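Local coordinates for protein Ta0487 (Thermoplasma acidophilum, PDB 3KBQ), which is of unknown function, though as a CinA-family member with a probable molybdopterin-binding domain it may bind a molybdopterin-like ligand, at residues B[119-124]-B[136-141]; B[128-133]-B[154-159]. One frame throughout, in Å; residues are numbered along the deposited sequence.

From the N terminus, the chain passes through three parallel strands of the main sheet and a run of helices before reaching 119-124. Contact 1 sets this segment against 136-141 and closes a short loop containing edge strand 125-128 and the segment 128-133. Contact 2 joins that second segment to helix 154-163, closing a longer loop that includes strands 137-142 and 145-150. Because the segments alternate along the chain, the two loops cross rather than nest. Contact 1 ties the small two-stranded sheet to the antiparallel side of the main sheet, and contact 2 ties the turn after its edge strand to helix 154-163, which follows strand 145-150. The two meet where Ile-128 N probably hydrogen-bonds to Gly-137 O, 2.6 Å away.

Contact 1: B[119-124]-B[136-141]; sequences AKIPPS and PGLICA
The backbone amide of Ala-141 donates to the carbonyl of Ser-124, with 3.1 Å between Ala-141 N and Ser-124 O. The bond is fairly straight, 154° at the hydrogen, and the amide lies nearly along the C=O axis of the acceptor. It belongs to the antiparallel side of the mixed beta-sheet in this alpha/beta, probable molybdopterin-binding domain, where strand 137-142 lies between strands 145-150 and 125-128. Ser-124 immediately precedes the edge strand 125-128, so the bond pins the chain as it enters that strand. The same carbonyl receives a second, softer approach: Cys-140 CA reaches Ser-124 O at 3.2 Å in a CA-H...O contact. The hydroxyl adds little across the segments, since Ser-124 OG to Ala-141 O is a weak hydrogen bond of 3.5 Å; OG is also hydrogen-bonded to Gln-90. A covalent link reinforces this end, as Cys-140 SG, anti to the carbonyl carbon, forms a disulfide with Cys-125 on the neighbouring strand. Cys-140 CB lies 3.5 Å from Ser-124 O.

Away from the polar end, the touching parts run in nearly the same direction, 23° apart, but the backbones diverge and side chains bridge the gap. Ile-121, on the short strand paired with 93-94, points toward Leu-138, and the two side chains cross obliquely in a buried position. Pro-127 of the edge strand also packs on Ile-121, while Val-81 of helix 80-87 meets Leu-138. Leu-138 holds CG anti to its carbonyl carbon (chi1 -61°) and presents its CD2 methyl to the isoleucine. Packing is tight here: Leu-138 CD2 sits 3.5 Å from Ile-121 CG1 and equally close, 3.5 Å, to Ile-121 CD1, wedged against both carbons of that branch.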
loop_
_atom_site.group_PDB
_atom_site.type_symbol
_atom_site.label_atom_id
_atom_site.label_comp_id
_atom_site.label_asym_id
_atom_site.label_seq_id
_atom_site.Cartn_x
_atom_site.Cartn_y
_atom_site.Cartn_z
ATOM N N ALA B 119 -7.213 14.428 -21.411
ATOM C CA ALA B 119 -8.190 15.501 -21.133
ATOM C C ALA B 119 -9.567 15.007 -20.697
ATOM O O ALA B 119 -10.451 15.825 -20.443
ATOM C CB ALA B 119 -8.324 16.467 -22.339
ATOM N N LYS B 120 -9.769 13.682 -20.653
ATOM C CA LYS B 120 -11.076 13.083 -20.314
ATOM C C LYS B 120 -11.171 13.014 -18.779
ATOM O O LYS B 120 -10.288 12.469 -18.109
ATOM C CB LYS B 120 -11.230 11.704 -20.986
ATOM C CG LYS B 120 -11.631 11.674 -22.471
ATOM C CD LYS B 120 -13.200 11.709 -22.638
ATOM C CE LYS B 120 -13.769 10.861 -23.846
ATOM N NZ LYS B 120 -14.380 11.599 -25.071
ATOM N N ILE B 121 -12.206 13.618 -18.206
ATOM C CA ILE B 121 -12.261 13.875 -16.757
ATOM C C ILE B 121 -13.719 13.644 -16.342
ATOM O O ILE B 121 -14.599 13.910 -17.154
ATOM C CB ILE B 121 -11.842 15.342 -16.517
ATOM C CG1 ILE B 121 -10.353 15.456 -16.192
ATOM C CG2 ILE B 121 -12.595 16.023 -15.424
ATOM C CD1 ILE B 121 -9.844 16.897 -16.490
ATOM N N PRO B 122 -13.984 13.121 -15.119
ATOM C CA PRO B 122 -15.390 13.141 -14.682
ATOM C C PRO B 122 -15.803 14.539 -14.139
ATOM O O PRO B 122 -14.945 15.326 -13.745
ATOM C CB PRO B 122 -15.412 12.075 -13.572
ATOM C CG PRO B 122 -14.096 12.175 -12.941
ATOM C CD PRO B 122 -13.100 12.591 -14.055
ATOM N N PRO B 123 -17.106 14.860 -14.121
ATOM C CA PRO B 123 -17.520 16.207 -13.662
ATOM C C PRO B 123 -17.191 16.542 -12.210
ATOM O O PRO B 123 -17.105 17.713 -11.870
ATOM C CB PRO B 123 -19.046 16.202 -13.870
ATOM C CG PRO B 123 -19.425 14.805 -13.915
ATOM C CD PRO B 123 -18.265 14.083 -14.580
ATOM N N SER B 124 -16.989 15.535 -11.362
ATOM C CA SER B 124 -16.595 15.785 -9.971
ATOM C C SER B 124 -15.171 16.315 -9.786
ATOM O O SER B 124 -14.778 16.633 -8.654
ATOM C CB SER B 124 -16.728 14.497 -9.164
ATOM O OG SER B 124 -18.021 14.399 -8.580
ATOM N N PRO B 136 -2.308 16.629 -16.649
ATOM C CA PRO B 136 -2.810 17.440 -15.529
ATOM C C PRO B 136 -3.042 16.570 -14.269
ATOM O O PRO B 136 -3.331 15.368 -14.401
ATOM C CB PRO B 136 -4.165 17.956 -16.037
ATOM C CG PRO B 136 -4.500 17.137 -17.217
ATOM C CD PRO B 136 -3.243 16.599 -17.788
ATOM N N GLY B 137 -2.915 17.162 -13.077
ATOM C CA GLY B 137 -3.464 16.541 -11.878
ATOM C C GLY B 137 -4.962 16.804 -11.833
ATOM O O GLY B 137 -5.497 17.573 -12.644
ATOM N N LEU B 138 -5.650 16.165 -10.890
ATOM C CA LEU B 138 -7.077 16.410 -10.664
ATOM C C LEU B 138 -7.337 16.613 -9.185
ATOM O O LEU B 138 -6.741 15.909 -8.366
ATOM C CB LEU B 138 -7.923 15.243 -11.183
ATOM C CG LEU B 138 -7.877 14.871 -12.682
ATOM C CD1 LEU B 138 -8.876 13.746 -12.993
ATOM C CD2 LEU B 138 -8.181 16.062 -13.542
ATOM N N ILE B 139 -8.200 17.573 -8.837
ATOM C CA ILE B 139 -8.754 17.671 -7.486
ATOM C C ILE B 139 -10.222 17.412 -7.687
ATOM O O ILE B 139 -10.844 18.016 -8.571
ATOM C CB ILE B 139 -8.720 19.088 -6.864
ATOM C CG1 ILE B 139 -7.444 19.824 -7.217
ATOM C CG2 ILE B 139 -8.978 19.079 -5.320
ATOM C CD1 ILE B 139 -7.711 21.305 -7.648
ATOM N N CYS B 140 -10.770 16.537 -6.851
ATOM C CA CYS B 140 -12.126 16.102 -6.987
ATOM C C CYS B 140 -12.787 16.273 -5.642
ATOM O O CYS B 140 -12.111 16.223 -4.575
ATOM C CB CYS B 140 -12.134 14.636 -7.410
ATOM S SG CYS B 140 -10.943 14.343 -8.785
ATOM N N ALA B 141 -14.092 16.496 -5.666
ATOM C CA ALA B 141 -14.850 16.460 -4.397
ATOM C C ALA B 141 -15.866 15.309 -4.497
ATOM O O ALA B 141 -16.539 15.144 -5.522
ATOM C CB ALA B 141 -15.541 17.787 -4.148
#

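Contact 2: B[128-133]-B[154-159]; sequences IENPVG and PKEMEA
Asn-130 OD1 is gripped by two backbone amides of its own loop. Gly-133 N donates to Asn-130 OD1 at 2.8 Å in an almost straight bond (169° at the hydrogen). Val-132 N donates to Asn-130 OD1 at 3.2 Å. Both donors stand above the carbonyl plane of the amide. The first of these bonds makes an Asx motif and the second an Asx turn, so the side chain braces the turn that follows edge strand 125-128. The other end of the amide faces helix 154-163: Asn-130 ND2 donates to Glu-156 OE1 at 2.8 Å. The carboxylate oxygen lies in the amide plane, whereas the nitrogen meets it from above the carboxylate plane, the two planes being 50° apart. ND2 also bonds to Ala-135 O, so both ends of the buried amide are doubly held and its rotation is fixed. An alanine here would probably loosen both the turn and its anchorage to the helix, because these bonds all depend on the amide group. The extended Glu-156 chain lays its CD 3.5 Å from Gly-133 CA, where a side chain on the glycine would clash. Alongside, Val-132 splits its methyls: CG1 rests 3.8 Å from Glu-156 CG and also touches Lys-155 CD, while CG2 reaches Ala-159 CB, one helical turn on, at 4.0 Å.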
loop_
_atom_site.group_PDB
_atom_site.type_symbol
_atom_site.label_atom_id
_atom_site.label_comp_id
_atom_site.label_asym_id
_atom_site.label_seq_id
_atom_site.Cartn_x
_atom_site.Cartn_y
_atom_site.Cartn_z
ATOM N N ILE B 128 -5.653 20.165 -12.563
ATOM C CA ILE B 128 -4.604 21.031 -12.046
ATOM C C ILE B 128 -3.435 21.037 -13.030
ATOM O O ILE B 128 -2.947 19.964 -13.443
ATOM C CB ILE B 128 -3.952 20.529 -10.720
ATOM C CG1 ILE B 128 -4.971 19.866 -9.773
ATOM C CG2 ILE B 128 -3.186 21.705 -10.103
ATOM C CD1 ILE B 128 -4.361 18.803 -8.784
ATOM N N GLU B 129 -2.964 22.234 -13.354
ATOM C CA GLU B 129 -1.916 22.430 -14.348
ATOM C C GLU B 129 -0.644 21.721 -13.966
ATOM O O GLU B 129 -0.223 21.772 -12.813
ATOM C CB GLU B 129 -1.622 23.911 -14.509
ATOM C CG GLU B 129 -0.811 24.179 -15.776
ATOM C CD GLU B 129 0.323 25.181 -15.563
ATOM O OE1 GLU B 129 1.080 25.462 -16.537
ATOM O OE2 GLU B 129 0.448 25.696 -14.428
ATOM N N ASN B 130 -0.039 21.042 -14.918
ATOM C CA ASN B 130 1.209 20.364 -14.672
ATOM C C ASN B 130 2.313 21.127 -15.385
ATOM O O ASN B 130 2.547 20.902 -16.564
ATOM C CB ASN B 130 1.124 18.928 -15.186
ATOM C CG ASN B 130 2.344 18.096 -14.861
ATOM O OD1 ASN B 130 3.397 18.592 -14.401
ATOM N ND2 ASN B 130 2.216 16.803 -15.122
ATOM N N PRO B 131 3.021 22.010 -14.659
ATOM C CA PRO B 131 3.989 22.853 -15.345
ATOM C C PRO B 131 5.234 22.085 -15.791
ATOM O O PRO B 131 5.990 22.591 -16.625
ATOM C CB PRO B 131 4.346 23.906 -14.286
ATOM C CG PRO B 131 4.118 23.250 -12.980
ATOM C CD PRO B 131 3.226 22.022 -13.198
ATOM N N VAL B 132 5.419 20.870 -15.275
ATOM C CA VAL B 132 6.612 20.061 -15.507
ATOM C C VAL B 132 6.375 19.020 -16.591
ATOM O O VAL B 132 7.204 18.852 -17.486
ATOM C CB VAL B 132 7.039 19.258 -14.225
ATOM C CG1 VAL B 132 8.330 18.460 -14.480
ATOM C CG2 VAL B 132 7.138 20.140 -12.990
ATOM N N GLY B 133 5.271 18.282 -16.502
ATOM C CA GLY B 133 5.070 17.156 -17.403
ATOM C C GLY B 133 3.810 17.395 -18.186
ATOM O O GLY B 133 3.292 18.511 -18.202
ATOM N N PRO B 154 7.984 11.535 -9.903
ATOM C CA PRO B 154 8.118 12.192 -8.610
ATOM C C PRO B 154 8.250 13.700 -8.709
ATOM O O PRO B 154 7.658 14.416 -7.926
ATOM C CB PRO B 154 9.390 11.560 -8.001
ATOM C CG PRO B 154 9.456 10.208 -8.664
ATOM C CD PRO B 154 9.011 10.476 -10.077
ATOM N N LYS B 155 8.993 14.186 -9.683
ATOM C CA LYS B 155 9.155 15.628 -9.798
ATOM C C LYS B 155 7.803 16.321 -10.089
ATOM O O LYS B 155 7.501 17.398 -9.562
ATOM C CB LYS B 155 10.205 15.932 -10.862
ATOM C CG LYS B 155 10.483 17.392 -11.074
ATOM C CD LYS B 155 11.425 17.526 -12.265
ATOM C CE LYS B 155 11.914 18.956 -12.399
ATOM N NZ LYS B 155 12.887 19.273 -11.299
ATOM N N GLU B 156 6.965 15.683 -10.901
ATOM C CA GLU B 156 5.650 16.236 -11.225
ATOM C C GLU B 156 4.724 16.097 -10.014
ATOM O O GLU B 156 3.981 17.026 -9.674
ATOM C CB GLU B 156 5.055 15.487 -12.426
ATOM C CG GLU B 156 5.920 15.595 -13.671
ATOM C CD GLU B 156 5.337 14.795 -14.850
ATOM O OE1 GLU B 156 4.084 14.673 -15.007
ATOM O OE2 GLU B 156 6.151 14.282 -15.617
ATOM N N MET B 157 4.759 14.922 -9.371
ATOM C CA MET B 157 3.838 14.620 -8.270
ATOM C C MET B 157 4.097 15.696 -7.206
ATOM O O MET B 157 3.147 16.370 -6.759
ATOM C CB MET B 157 4.055 13.187 -7.732
ATOM C CG MET B 157 3.201 12.772 -6.469
ATOM S SD MET B 157 3.763 13.532 -4.902
ATOM C CE MET B 157 5.321 12.642 -4.737
ATOM N N GLU B 158 5.383 15.921 -6.887
ATOM C CA GLU B 158 5.781 16.819 -5.798
ATOM C C GLU B 158 5.469 18.281 -6.120
ATOM O O GLU B 158 4.954 19.006 -5.255
ATOM C CB GLU B 158 7.244 16.628 -5.413
ATOM C CG GLU B 158 7.525 15.163 -5.012
ATOM C CD GLU B 158 9.009 14.841 -4.772
ATOM O OE1 GLU B 158 9.843 15.752 -4.816
ATOM O OE2 GLU B 158 9.331 13.663 -4.489
ATOM N N ALA B 159 5.690 18.672 -7.374
ATOM C CA ALA B 159 5.348 20.012 -7.820
ATOM C C ALA B 159 3.850 20.278 -7.662
ATOM O O ALA B 159 3.459 21.290 -7.111
ATOM C CB ALA B 159 5.785 20.243 -9.253
#